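Local structure of gluconate kinase (Lactobacillus acidophilus, 3LL3) at residues A29-G34 against I60-Q65; K50-A55 against E159-R164; T211-P216 against D230-L235. The protein probably transfers a phosphate from ATP to a sugar or sugar acid such as xylulose or gluconate, as a carbohydrate kinase of the FGGY family. All coordinates share one frame; numbering follows the deposited sequence.

Contact 1. Residues A29-G34 against I60-Q65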
ATOM      1  N   ALA A  29     -16.658  24.893  35.871  1.00 37.14           N
ATOM      2  CA  ALA A  29     -15.216  25.029  35.759  1.00 33.84           C
ATOM      3  C   ALA A  29     -14.597  23.663  35.556  1.00 35.12           C
ATOM      4  O   ALA A  29     -15.214  22.650  35.849  1.00 32.88           O
ATOM      5  CB  ALA A  29     -14.648  25.669  37.013  1.00 37.22           C
ATOM      6  N   SER A  30     -13.367  23.650  35.065  1.00 35.53           N
ATOM      7  CA  SER A  30     -12.601  22.431  34.967  1.00 37.32           C
ATOM      8  C   SER A  30     -11.116  22.759  35.072  1.00 39.04           C
ATOM      9  O   SER A  30     -10.676  23.831  34.656  1.00 38.24           O
ATOM     10  CB  SER A  30     -12.908  21.730  33.650  1.00 37.87           C
ATOM     11  OG  SER A  30     -12.649  22.594  32.569  1.00 42.78           O
ATOM     12  N   VAL A  31     -10.356  21.836  35.647  1.00 36.28           N
ATOM     13  CA  VAL A  31      -8.917  21.987  35.785  1.00 38.23           C
ATOM     14  C   VAL A  31      -8.295  20.622  35.491  1.00 39.20           C
ATOM     15  O   VAL A  31      -8.855  19.602  35.878  1.00 39.00           O
ATOM     16  CB  VAL A  31      -8.542  22.416  37.226  1.00 38.00           C
ATOM     17  CG1 VAL A  31      -7.038  22.379  37.426  1.00 41.85           C
ATOM     18  CG2 VAL A  31      -9.095  23.805  37.546  1.00 37.30           C
ATOM     19  N   SER A  32      -7.154  20.587  34.810  1.00 38.04           N
ATOM     20  CA  SER A  32      -6.453  19.320  34.621  1.00 40.76           C
ATOM     21  C   SER A  32      -4.948  19.457  34.866  1.00 44.65           C
ATOM     22  O   SER A  32      -4.399  20.550  34.735  1.00 44.86           O
ATOM     23  CB  SER A  32      -6.748  18.736  33.237  1.00 40.45           C
ATOM     24  OG  SER A  32      -6.327  19.615  32.223  1.00 44.69           O
ATOM     25  N   LYS A  33      -4.302  18.350  35.249  1.00 41.13           N
ATOM     26  CA  LYS A  33      -2.856  18.310  35.495  1.00 43.43           C
ATOM     27  C   LYS A  33      -2.251  16.986  35.018  1.00 44.57           C
ATOM     28  O   LYS A  33      -2.815  15.914  35.261  1.00 41.57           O
ATOM     29  CB  LYS A  33      -2.537  18.493  36.989  1.00 44.75           C
ATOM     30  CG  LYS A  33      -2.940  19.853  37.585  1.00 48.49           C
ATOM     31  CD  LYS A  33      -2.440  21.047  36.741  1.00 53.14           C
ATOM     32  CE  LYS A  33      -3.052  22.371  37.216  1.00 51.98           C
ATOM     33  NZ  LYS A  33      -2.854  23.484  36.239  1.00 57.44           N
ATOM     34  N   GLY A  34      -1.096  17.055  34.359  1.00 45.51           N
ATOM     35  CA  GLY A  34      -0.469  15.868  33.803  1.00 42.40           C
ATOM     36  C   GLY A  34       0.631  15.234  34.645  1.00 42.89           C
ATOM     37  O   GLY A  34       1.092  15.798  35.639  1.00 45.05           O
ATOM     38  N   ILE A  60      -8.620  18.986  42.708  1.00 32.26           N
ATOM     39  CA  ILE A  60      -9.794  19.174  43.555  1.00 32.43           C
ATOM     40  C   ILE A  60      -9.726  20.489  44.337  1.00 35.04           C
ATOM     41  O   ILE A  60     -10.706  21.234  44.415  1.00 32.46           O
ATOM     42  CB  ILE A  60      -9.990  17.997  44.502  1.00 33.96           C
ATOM     43  CG1 ILE A  60     -10.252  16.729  43.688  1.00 33.51           C
ATOM     44  CG2 ILE A  60     -11.125  18.289  45.500  1.00 34.58           C
ATOM     45  CD1 ILE A  60     -10.279  15.457  44.518  1.00 35.77           C
ATOM     46  N   PHE A  61      -8.558  20.790  44.884  1.00 34.18           N
ATOM     47  CA  PHE A  61      -8.397  22.037  45.616  1.00 37.00           C
ATOM     48  C   PHE A  61      -8.687  23.253  44.725  1.00 37.99           C
ATOM     49  O   PHE A  61      -9.466  24.135  45.106  1.00 37.71           O
ATOM     50  CB  PHE A  61      -7.002  22.128  46.236  1.00 36.40           C
ATOM     51  CG  PHE A  61      -6.768  23.386  47.024  1.00 40.74           C
ATOM     52  CD1 PHE A  61      -7.449  23.614  48.206  1.00 41.56           C
ATOM     53  CD2 PHE A  61      -5.874  24.344  46.580  1.00 40.90           C
ATOM     54  CE1 PHE A  61      -7.239  24.775  48.937  1.00 42.86           C
ATOM     55  CE2 PHE A  61      -5.660  25.500  47.310  1.00 41.06           C
ATOM     56  CZ  PHE A  61      -6.344  25.713  48.486  1.00 42.35           C
ATOM     57  N   ASP A  62      -8.072  23.292  43.542  1.00 37.09           N
ATOM     58  CA  ASP A  62      -8.245  24.416  42.629  1.00 37.24           C
ATOM     59  C   ASP A  62      -9.712  24.645  42.277  1.00 38.66           C
ATOM     60  O   ASP A  62     -10.176  25.787  42.201  1.00 38.90           O
ATOM     61  CB  ASP A  62      -7.435  24.204  41.354  1.00 38.62           C
ATOM     62  CG  ASP A  62      -5.959  24.359  41.580  1.00 40.48           C
ATOM     63  OD1 ASP A  62      -5.560  24.574  42.744  1.00 41.34           O
ATOM     64  OD2 ASP A  62      -5.196  24.273  40.596  1.00 42.97           O
ATOM     65  N   LEU A  63     -10.437  23.554  42.059  1.00 36.69           N
ATOM     66  CA  LEU A  63     -11.863  23.633  41.769  1.00 35.68           C
ATOM     67  C   LEU A  63     -12.651  24.252  42.927  1.00 39.58           C
ATOM     68  O   LEU A  63     -13.479  25.137  42.716  1.00 38.17           O
ATOM     69  CB  LEU A  63     -12.417  22.246  41.420  1.00 33.58           C
ATOM     70  CG  LEU A  63     -11.954  21.698  40.064  1.00 34.75           C
ATOM     71  CD1 LEU A  63     -12.477  20.280  39.823  1.00 30.61           C
ATOM     72  CD2 LEU A  63     -12.367  22.636  38.914  1.00 34.98           C
ATOM     73  N   THR A  64     -12.399  23.789  44.152  1.00 37.71           N
ATOM     74  CA  THR A  64     -13.127  24.300  45.307  1.00 39.30           C
ATOM     75  C   THR A  64     -12.804  25.767  45.584  1.00 38.84           C
ATOM     76  O   THR A  64     -13.603  26.477  46.192  1.00 38.87           O
ATOM     77  CB  THR A  64     -12.831  23.481  46.579  1.00 39.15           C
ATOM     78  OG1 THR A  64     -11.447  23.627  46.936  1.00 37.22           O
ATOM     79  CG2 THR A  64     -13.165  22.010  46.346  1.00 38.59           C
ATOM     80  N   GLN A  65     -11.622  26.205  45.153  1.00 38.85           N
ATOM     81  CA  GLN A  65     -11.206  27.595  45.319  1.00 40.56           C
ATOM     82  C   GLN A  65     -12.049  28.517  44.444  1.00 41.64           C
ATOM     83  O   GLN A  65     -12.158  29.712  44.703  1.00 43.39           O
ATOM     84  CB  GLN A  65      -9.732  27.756  44.946  1.00 41.50           C
ATOM     85  CG  GLN A  65      -8.765  27.167  45.951  1.00 40.67           C
ATOM     86  CD  GLN A  65      -8.839  27.870  47.291  1.00 46.93           C
ATOM     87  OE1 GLN A  65      -9.743  27.616  48.092  1.00 46.41           O
ATOM     88  NE2 GLN A  65      -7.887  28.766  47.543  1.00 44.31           N
TER
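Val-31 meets Asp-62 and Leu-63 where the outermost strand 27-34 of the N-terminal domain sheet runs past helix 49-65. The arrangement is a helix laid on one face of a mixed sheet, in the N-terminal domain of an actin-like ATPase fold. The local axes run nearly antiparallel, at 157°, and approach to 8.2 Å, and no hydrogen bond crosses between the segments.

Followed outward, the Val-31 side chain first brings CB to within 4.2 Å of Leu-63 CD2. Its two methyl groups then part. CG1, anti to the backbone N (chi1 172°), goes to the acidic residue and lies 4.1 Å from Asp-62 OD2. CG2 takes the apolar direction and touches Leu-63 CD2 at 3.7 Å, while keeping a looser contact of 4.2 Å with Asp-62 CB. The Val-31 and Leu-63 side chains run alongside one another with opposed directions, while Asp-62 stands roughly perpendicular to Val-31.

On the helix side nearly all of the apolar work falls to one methyl group. Leu-63 CD2 also lies over the strand backbone, 3.9 Å from Val-31 N and 4.0 Å from Ser-30 CA, and it brushes Ala-29 CB. Elsewhere Leu-63 touches Ile-7 and Leu-20, so it spans three neighbouring strands of the sheet. Beside these apolar contacts lies a polar pair. The chain of Lys-33 brings its CE near Asp-62, but the opposite charges do not pair directly: Lys-33 NZ stays 5.0 Å from Asp-62 OD2.

Contact 2. Residues K50-A55 against E159-R164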
ATOM      1  N   LYS A  50       1.943   8.099  43.217  1.00 36.48           N
ATOM      2  CA  LYS A  50       2.086   9.276  44.086  1.00 38.84           C
ATOM      3  C   LYS A  50       1.900  10.607  43.329  1.00 37.98           C
ATOM      4  O   LYS A  50       1.229  11.522  43.822  1.00 37.54           O
ATOM      5  CB  LYS A  50       3.438   9.257  44.809  1.00 38.59           C
ATOM      6  CG  LYS A  50       3.551   8.186  45.871  1.00 46.05           C
ATOM      7  CD  LYS A  50       4.969   8.066  46.404  1.00 47.93           C
ATOM      8  CE  LYS A  50       4.978   7.392  47.761  1.00 52.21           C
ATOM      9  NZ  LYS A  50       4.158   8.159  48.744  1.00 52.89           N
ATOM     10  N   LEU A  51       2.499  10.707  42.144  1.00 37.47           N
ATOM     11  CA  LEU A  51       2.312  11.869  41.269  1.00 39.86           C
ATOM     12  C   LEU A  51       0.860  12.033  40.847  1.00 38.17           C
ATOM     13  O   LEU A  51       0.317  13.141  40.859  1.00 37.09           O
ATOM     14  CB  LEU A  51       3.194  11.764  40.022  1.00 38.24           C
ATOM     15  CG  LEU A  51       4.627  12.258  40.188  1.00 41.42           C
ATOM     16  CD1 LEU A  51       5.195  11.792  41.523  1.00 42.78           C
ATOM     17  CD2 LEU A  51       5.504  11.797  39.037  1.00 42.08           C
ATOM     18  N   ILE A  52       0.232  10.930  40.462  1.00 34.70           N
ATOM     19  CA  ILE A  52      -1.160  10.980  40.051  1.00 34.39           C
ATOM     20  C   ILE A  52      -2.019  11.467  41.205  1.00 34.99           C
ATOM     21  O   ILE A  52      -2.872  12.351  41.027  1.00 32.57           O
ATOM     22  CB  ILE A  52      -1.664   9.613  39.555  1.00 33.62           C
ATOM     23  CG1 ILE A  52      -0.954   9.240  38.252  1.00 33.13           C
ATOM     24  CG2 ILE A  52      -3.168   9.643  39.372  1.00 30.32           C
ATOM     25  CD1 ILE A  52      -1.419   7.932  37.630  1.00 34.00           C
ATOM     26  N   PHE A  53      -1.787  10.912  42.394  1.00 33.27           N
ATOM     27  CA  PHE A  53      -2.562  11.317  43.556  1.00 34.65           C
ATOM     28  C   PHE A  53      -2.321  12.783  43.933  1.00 35.53           C
ATOM     29  O   PHE A  53      -3.247  13.473  44.334  1.00 34.73           O
ATOM     30  CB  PHE A  53      -2.302  10.413  44.762  1.00 35.86           C
ATOM     31  CG  PHE A  53      -3.080  10.815  45.977  1.00 35.22           C
ATOM     32  CD1 PHE A  53      -2.457  11.442  47.040  1.00 37.25           C
ATOM     33  CD2 PHE A  53      -4.447  10.605  46.038  1.00 34.79           C
ATOM     34  CE1 PHE A  53      -3.185  11.834  48.153  1.00 38.23           C
ATOM     35  CE2 PHE A  53      -5.176  10.993  47.141  1.00 34.60           C
ATOM     36  CZ  PHE A  53      -4.547  11.603  48.202  1.00 36.33           C
ATOM     37  N   ASP A  54      -1.079  13.247  43.803  1.00 36.35           N
ATOM     38  CA  ASP A  54      -0.769  14.665  43.992  1.00 36.80           C
ATOM     39  C   ASP A  54      -1.548  15.542  42.996  1.00 37.88           C
ATOM     40  O   ASP A  54      -2.113  16.571  43.370  1.00 38.70           O
ATOM     41  CB  ASP A  54       0.737  14.915  43.854  1.00 39.01           C
ATOM     42  CG  ASP A  54       1.542  14.392  45.051  1.00 43.07           C
ATOM     43  OD1 ASP A  54       0.938  13.920  46.042  1.00 44.46           O
ATOM     44  OD2 ASP A  54       2.787  14.461  45.007  1.00 44.04           O
ATOM     45  N   ALA A  55      -1.578  15.146  41.726  1.00 36.50           N
ATOM     46  CA  ALA A  55      -2.366  15.890  40.737  1.00 35.49           C
ATOM     47  C   ALA A  55      -3.831  15.924  41.164  1.00 34.14           C
ATOM     48  O   ALA A  55      -4.484  16.958  41.091  1.00 35.40           O
ATOM     49  CB  ALA A  55      -2.217  15.281  39.347  1.00 38.20           C
ATOM     50  N   GLU A 159      -8.578   2.516  42.550  1.00 27.09           N
ATOM     51  CA  GLU A 159      -8.570   1.952  43.905  1.00 26.56           C
ATOM     52  C   GLU A 159      -7.509   2.632  44.777  1.00 25.43           C
ATOM     53  O   GLU A 159      -7.760   2.971  45.927  1.00 25.08           O
ATOM     54  CB  GLU A 159      -8.298   0.445  43.871  1.00 26.77           C
ATOM     55  CG  GLU A 159      -9.408  -0.385  43.252  1.00 28.19           C
ATOM     56  CD  GLU A 159      -9.480  -0.169  41.761  1.00 30.64           C
ATOM     57  OE1 GLU A 159      -8.414  -0.307  41.112  1.00 29.74           O
ATOM     58  OE2 GLU A 159     -10.582   0.173  41.252  1.00 28.96           O
ATOM     59  N   TYR A 160      -6.327   2.826  44.210  1.00 24.64           N
ATOM     60  CA  TYR A 160      -5.244   3.486  44.911  1.00 27.67           C
ATOM     61  C   TYR A 160      -5.664   4.852  45.427  1.00 28.02           C
ATOM     62  O   TYR A 160      -5.510   5.143  46.623  1.00 28.59           O
ATOM     63  CB  TYR A 160      -4.022   3.649  44.006  1.00 26.37           C
ATOM     64  CG  TYR A 160      -2.904   4.389  44.723  1.00 31.40           C
ATOM     65  CD1 TYR A 160      -2.213   3.794  45.762  1.00 31.45           C
ATOM     66  CD2 TYR A 160      -2.563   5.692  44.374  1.00 33.82           C
ATOM     67  CE1 TYR A 160      -1.208   4.467  46.435  1.00 34.25           C
ATOM     68  CE2 TYR A 160      -1.553   6.374  45.039  1.00 33.32           C
ATOM     69  CZ  TYR A 160      -0.879   5.757  46.067  1.00 35.41           C
ATOM     70  OH  TYR A 160       0.128   6.437  46.725  1.00 37.61           O
ATOM     71  N   ILE A 161      -6.177   5.690  44.510  1.00 27.28           N
ATOM     72  CA  ILE A 161      -6.624   7.032  44.855  1.00 25.55           C
ATOM     73  C   ILE A 161      -7.657   6.981  45.961  1.00 27.47           C
ATOM     74  O   ILE A 161      -7.516   7.651  46.986  1.00 27.94           O
ATOM     75  CB  ILE A 161      -7.202   7.788  43.633  1.00 25.12           C
ATOM     76  CG1 ILE A 161      -6.102   8.021  42.596  1.00 24.16           C
ATOM     77  CG2 ILE A 161      -7.808   9.108  44.062  1.00 24.36           C
ATOM     78  CD1 ILE A 161      -6.615   8.330  41.187  1.00 26.22           C
ATOM     79  N   ILE A 162      -8.700   6.189  45.767  1.00 24.78           N
ATOM     80  CA  ILE A 162      -9.745   6.132  46.769  1.00 27.13           C
ATOM     81  C   ILE A 162      -9.203   5.605  48.106  1.00 29.50           C
ATOM     82  O   ILE A 162      -9.674   5.991  49.173  1.00 29.55           O
ATOM     83  CB  ILE A 162     -10.932   5.319  46.265  1.00 26.74           C
ATOM     84  CG1 ILE A 162     -11.595   6.099  45.116  1.00 26.32           C
ATOM     85  CG2 ILE A 162     -11.931   5.046  47.395  1.00 25.25           C
ATOM     86  CD1 ILE A 162     -12.670   5.356  44.388  1.00 25.40           C
ATOM     87  N   PHE A 163      -8.195   4.747  48.038  1.00 28.96           N
ATOM     88  CA  PHE A 163      -7.626   4.181  49.252  1.00 29.88           C
ATOM     89  C   PHE A 163      -6.901   5.277  50.017  1.00 32.10           C
ATOM     90  O   PHE A 163      -7.037   5.392  51.237  1.00 32.02           O
ATOM     91  CB  PHE A 163      -6.668   3.042  48.923  1.00 30.27           C
ATOM     92  CG  PHE A 163      -5.940   2.500  50.119  1.00 32.95           C
ATOM     93  CD1 PHE A 163      -6.641   1.946  51.178  1.00 32.26           C
ATOM     94  CD2 PHE A 163      -4.554   2.541  50.181  1.00 35.40           C
ATOM     95  CE1 PHE A 163      -5.972   1.435  52.290  1.00 38.14           C
ATOM     96  CE2 PHE A 163      -3.870   2.024  51.296  1.00 37.14           C
ATOM     97  CZ  PHE A 163      -4.583   1.476  52.345  1.00 38.75           C
ATOM     98  N   ARG A 164      -6.145   6.096  49.294  1.00 30.11           N
ATOM     99  CA  ARG A 164      -5.423   7.173  49.939  1.00 32.57           C
ATOM    100  C   ARG A 164      -6.417   8.097  50.630  1.00 33.21           C
ATOM    101  O   ARG A 164      -6.160   8.558  51.739  1.00 36.03           O
ATOM    102  CB  ARG A 164      -4.561   7.940  48.938  1.00 32.94           C
ATOM    103  CG  ARG A 164      -3.340   7.167  48.438  1.00 34.28           C
ATOM    104  CD  ARG A 164      -2.222   7.100  49.486  1.00 35.49           C
ATOM    105  NE  ARG A 164      -1.788   8.425  49.911  1.00 35.16           N
ATOM    106  CZ  ARG A 164      -0.899   9.177  49.266  1.00 37.66           C
ATOM    107  NH1 ARG A 164      -0.327   8.738  48.157  1.00 37.30           N
ATOM    108  NH2 ARG A 164      -0.592  10.386  49.727  1.00 40.30           N
TER
HETATM  109  O   HOH W   1       1.378  11.356  46.636  1.00 44.05           O
HETATM  110  O   HOH W   2       0.333  13.481  49.079  1.00 48.82           O
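Tyr-160 is the first residue of 159-164 to reach the other helix. Its ring carbon CE2 lies 4.1 Å from Phe-53 CB, and its hydroxyl passes the aliphatic part of Lys-50, with Tyr-160 OH 3.9 Å from Lys-50 CG.

Ile-161 follows and divides its branches between two neighbours. CD1 meets Ile-52 CG2 at 4.1 Å, while CG2 rests 4.2 Å from Phe-53 CD2. Here the two helices, both in the N-terminal domain of the actin-like kinase fold, come closest in backbone terms, and they cross at -62°. Ile-52 and Ile-161 both also touch Val-11 of strand 4-11, so the helix pair closes down on the central sheet.

One turn beyond Tyr-160 comes Arg-164. Its CB makes a CH-pi contact over the Phe-53 face, 3.8 Å from the ring centroid. The chain is bent at chi2 and chi3, and the guanidinium beyond lies on the same side of the ring plane but past its rim, with Phe-53 CD1 over the guanidinium face, 3.4 Å from Arg-164 NH2, and the two planes 45° apart. Replacing Phe-53 by an alanine would probably leave the guanidinium without the ring it lies against and freer to turn, and open a gap beside Ile-161 CG2.

Arg-164 NH1 donates to Tyr-160 OH at 2.7 Å, nearly in the guanidinium plane though bent, at 142°. NH2 is bonded to Tyr-221 OH, whose ring meets Phe-53 edge-to-face. Two waters bound to Asp-54 OD1 reach NH1 and NH2 respectively through weak bonds.

Contact 3. Residues T211-P216 against D230-L235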
ATOM      1  N   THR A 211     -22.227   3.353  42.005  1.00 26.15           N
ATOM      2  CA  THR A 211     -22.886   4.403  42.765  1.00 26.45           C
ATOM      3  C   THR A 211     -22.586   4.323  44.267  1.00 28.98           C
ATOM      4  O   THR A 211     -23.033   5.170  45.039  1.00 25.05           O
ATOM      5  CB  THR A 211     -24.417   4.352  42.577  1.00 27.97           C
ATOM      6  OG1 THR A 211     -24.861   2.993  42.667  1.00 28.66           O
ATOM      7  CG2 THR A 211     -24.819   4.922  41.202  1.00 26.43           C
ATOM      8  N   LYS A 212     -21.842   3.305  44.684  1.00 27.64           N
ATOM      9  CA  LYS A 212     -21.593   3.128  46.112  1.00 28.65           C
ATOM     10  C   LYS A 212     -20.839   4.310  46.721  1.00 28.10           C
ATOM     11  O   LYS A 212     -19.850   4.782  46.170  1.00 27.93           O
ATOM     12  CB  LYS A 212     -20.840   1.828  46.408  1.00 29.13           C
ATOM     13  CG  LYS A 212     -20.544   1.693  47.920  1.00 29.92           C
ATOM     14  CD  LYS A 212     -20.679   0.279  48.419  1.00 36.26           C
ATOM     15  CE  LYS A 212     -20.526   0.230  49.953  1.00 41.05           C
ATOM     16  NZ  LYS A 212     -20.874  -1.109  50.510  1.00 47.36           N
ATOM     17  N   VAL A 213     -21.314   4.780  47.863  1.00 28.32           N
ATOM     18  CA  VAL A 213     -20.663   5.877  48.565  1.00 31.07           C
ATOM     19  C   VAL A 213     -19.563   5.307  49.445  1.00 30.81           C
ATOM     20  O   VAL A 213     -19.823   4.456  50.287  1.00 30.39           O
ATOM     21  CB  VAL A 213     -21.657   6.645  49.457  1.00 31.16           C
ATOM     22  CG1 VAL A 213     -20.931   7.735  50.223  1.00 35.05           C
ATOM     23  CG2 VAL A 213     -22.791   7.249  48.622  1.00 30.58           C
ATOM     24  N   ILE A 214     -18.332   5.756  49.224  1.00 30.59           N
ATOM     25  CA  ILE A 214     -17.202   5.355  50.044  1.00 30.21           C
ATOM     26  C   ILE A 214     -16.932   6.473  51.057  1.00 36.65           C
ATOM     27  O   ILE A 214     -16.511   7.568  50.677  1.00 35.05           O
ATOM     28  CB  ILE A 214     -15.943   5.144  49.209  1.00 31.00           C
ATOM     29  CG1 ILE A 214     -16.246   4.358  47.917  1.00 30.46           C
ATOM     30  CG2 ILE A 214     -14.882   4.437  50.044  1.00 32.65           C
ATOM     31  CD1 ILE A 214     -16.907   3.023  48.131  1.00 30.38           C
ATOM     32  N   PHE A 215     -17.176   6.180  52.338  1.00 38.03           N
ATOM     33  CA  PHE A 215     -17.219   7.184  53.395  1.00 39.84           C
ATOM     34  C   PHE A 215     -16.530   6.623  54.637  1.00 43.62           C
ATOM     35  O   PHE A 215     -16.570   5.411  54.871  1.00 45.67           O
ATOM     36  CB  PHE A 215     -18.687   7.491  53.721  1.00 43.91           C
ATOM     37  CG  PHE A 215     -18.914   8.822  54.405  1.00 46.72           C
ATOM     38  CD1 PHE A 215     -18.946  10.005  53.673  1.00 43.57           C
ATOM     39  CD2 PHE A 215     -19.135   8.887  55.782  1.00 48.47           C
ATOM     40  CE1 PHE A 215     -19.167  11.232  54.303  1.00 44.66           C
ATOM     41  CE2 PHE A 215     -19.364  10.115  56.418  1.00 46.87           C
ATOM     42  CZ  PHE A 215     -19.377  11.283  55.682  1.00 45.76           C
ATOM     43  N   PRO A 216     -15.877   7.488  55.432  1.00 41.92           N
ATOM     44  CA  PRO A 216     -15.675   8.914  55.180  1.00 40.35           C
ATOM     45  C   PRO A 216     -14.316   9.182  54.574  1.00 37.55           C
ATOM     46  O   PRO A 216     -13.471   8.301  54.553  1.00 36.59           O
ATOM     47  CB  PRO A 216     -15.695   9.525  56.590  1.00 41.89           C
ATOM     48  CG  PRO A 216     -15.835   8.354  57.563  1.00 43.57           C
ATOM     49  CD  PRO A 216     -15.468   7.133  56.800  1.00 43.99           C
ATOM     50  N   ASP A 230     -18.786  16.415  55.091  1.00 42.34           N
ATOM     51  CA  ASP A 230     -19.908  15.625  54.573  1.00 43.62           C
ATOM     52  C   ASP A 230     -19.826  15.331  53.070  1.00 38.57           C
ATOM     53  O   ASP A 230     -20.664  14.616  52.528  1.00 36.26           O
ATOM     54  CB  ASP A 230     -21.260  16.217  54.966  1.00 45.41           C
ATOM     55  CG  ASP A 230     -21.263  17.712  54.923  1.00 49.60           C
ATOM     56  OD1 ASP A 230     -20.609  18.253  54.000  1.00 49.12           O
ATOM     57  OD2 ASP A 230     -21.913  18.335  55.806  1.00 47.20           O
ATOM     58  N   THR A 231     -18.805  15.877  52.420  1.00 37.34           N
ATOM     59  CA  THR A 231     -18.460  15.510  51.049  1.00 33.04           C
ATOM     60  C   THR A 231     -18.299  13.991  50.881  1.00 35.31           C
ATOM     61  O   THR A 231     -17.497  13.372  51.573  1.00 34.44           O
ATOM     62  CB  THR A 231     -17.122  16.133  50.641  1.00 33.24           C
ATOM     63  OG1 THR A 231     -17.179  17.548  50.800  1.00 32.87           O
ATOM     64  CG2 THR A 231     -16.766  15.780  49.186  1.00 30.79           C
ATOM     65  N   LYS A 232     -19.032  13.409  49.933  1.00 33.95           N
ATOM     66  CA  LYS A 232     -18.972  11.977  49.661  1.00 31.85           C
ATOM     67  C   LYS A 232     -18.064  11.599  48.495  1.00 31.83           C
ATOM     68  O   LYS A 232     -17.945  12.339  47.516  1.00 28.73           O
ATOM     69  CB  LYS A 232     -20.375  11.419  49.396  1.00 33.09           C
ATOM     70  CG  LYS A 232     -21.186  11.212  50.652  1.00 36.49           C
ATOM     71  CD  LYS A 232     -22.315  12.189  50.728  1.00 41.68           C
ATOM     72  CE  LYS A 232     -23.600  11.572  50.183  1.00 45.28           C
ATOM     73  NZ  LYS A 232     -24.497  11.143  51.306  1.00 45.37           N
ATOM     74  N   ILE A 233     -17.424  10.437  48.609  1.00 26.87           N
ATOM     75  CA  ILE A 233     -16.758   9.831  47.482  1.00 27.20           C
ATOM     76  C   ILE A 233     -17.738   8.857  46.843  1.00 29.54           C
ATOM     77  O   ILE A 233     -18.296   7.994  47.526  1.00 31.44           O
ATOM     78  CB  ILE A 233     -15.506   9.043  47.896  1.00 28.87           C
ATOM     79  CG1 ILE A 233     -14.481   9.977  48.532  1.00 30.12           C
ATOM     80  CG2 ILE A 233     -14.888   8.358  46.674  1.00 27.70           C
ATOM     81  CD1 ILE A 233     -13.891  10.957  47.545  1.00 27.79           C
ATOM     82  N   ILE A 234     -17.960   9.010  45.540  1.00 26.80           N
ATOM     83  CA  ILE A 234     -18.748   8.053  44.777  1.00 23.94           C
ATOM     84  C   ILE A 234     -17.764   7.122  44.088  1.00 24.75           C
ATOM     85  O   ILE A 234     -16.821   7.575  43.412  1.00 23.54           O
ATOM     86  CB  ILE A 234     -19.641   8.766  43.739  1.00 26.02           C
ATOM     87  CG1 ILE A 234     -20.348   9.968  44.387  1.00 25.35           C
ATOM     88  CG2 ILE A 234     -20.651   7.787  43.146  1.00 26.62           C
ATOM     89  CD1 ILE A 234     -21.088   9.633  45.685  1.00 25.61           C
ATOM     90  N   LEU A 235     -17.955   5.824  44.284  1.00 24.29           N
ATOM     91  CA  LEU A 235     -16.995   4.857  43.798  1.00 24.75           C
ATOM     92  C   LEU A 235     -16.627   5.085  42.318  1.00 23.93           C
ATOM     93  O   LEU A 235     -15.456   5.060  41.948  1.00 24.31           O
ATOM     94  CB  LEU A 235     -17.511   3.443  44.021  1.00 24.97           C
ATOM     95  CG  LEU A 235     -16.516   2.352  43.649  1.00 25.52           C
ATOM     96  CD1 LEU A 235     -15.146   2.571  44.341  1.00 25.20           C
ATOM     97  CD2 LEU A 235     -17.095   0.957  43.936  1.00 23.84           C
TER
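Val-213 holds CG1 anti to its backbone N (chi1 177°), and Lys-232 holds CG beside its own N, anti to the carbonyl carbon (chi1 -78°); these settings bring Val-213 CG1 and Lys-232 CG together at 3.5 Å. The same lysine methylene, Lys-232 CG, is 3.9 Å from Phe-215 CD1, so this one group touches both the valine and the aromatic ring. Further along that ring, Phe-215 CE1 comes 3.8 Å from Thr-231 O.

The backbones form a short antiparallel pairing at the margin of the sheet. Val-213 and Ile-234 are a non-hydrogen-bonded pair, flanked by two bonds: Leu-235 N donates to Lys-212 O at 2.9 Å with an N-H...O angle of 159°, and Ile-214 N donates to Ile-233 O at 2.8 Å. Ile-233 O also receives a CA-H...O contact from Val-213 CA at 3.3 Å.

Side chains alternate between the two faces. On one, Val-213 CG2 touches Ile-234 CD1, and Ile-234 packs on against Ala-438 and Ala-441 of helix 429-441. Ile-214 and Ile-233 are on the other, with Ile-214 CB 4.1 Å from Ile-233 CB; Ile-214 CG1 also meets Leu-235 CD1, and Ile-162 of helix 157-166 touches Ile-214 and Leu-235.

Two backbone bonds fix the register, and the apolar contacts on both sides, covered by helices 157-166 and 429-441, add to the hold of the short edge strand.

In the fold
Contacts 1 and 3 sit at the two margins of one sheet, strands 27-34 and 213-214 being outermost in it; their centres are 19 Å apart and their nearest atoms about 7 Å. Contact 2 bridges them. It shares helix 49-65 with contact 1, centres 15 Å apart, and the two touch where Lys-33 CB lies 4.0 Å from Ala-55 CB. Toward contact 3, 16 Å away between centres, Ile-162 of helix 157-166 brings CD1 to 3.7 Å from Leu-235 O. None of the three lines a ligand pocket: the side chain of Ser-30 is about 11 Å from the bound ATP, and that of Ile-52 about 12 Å from D-xylulose.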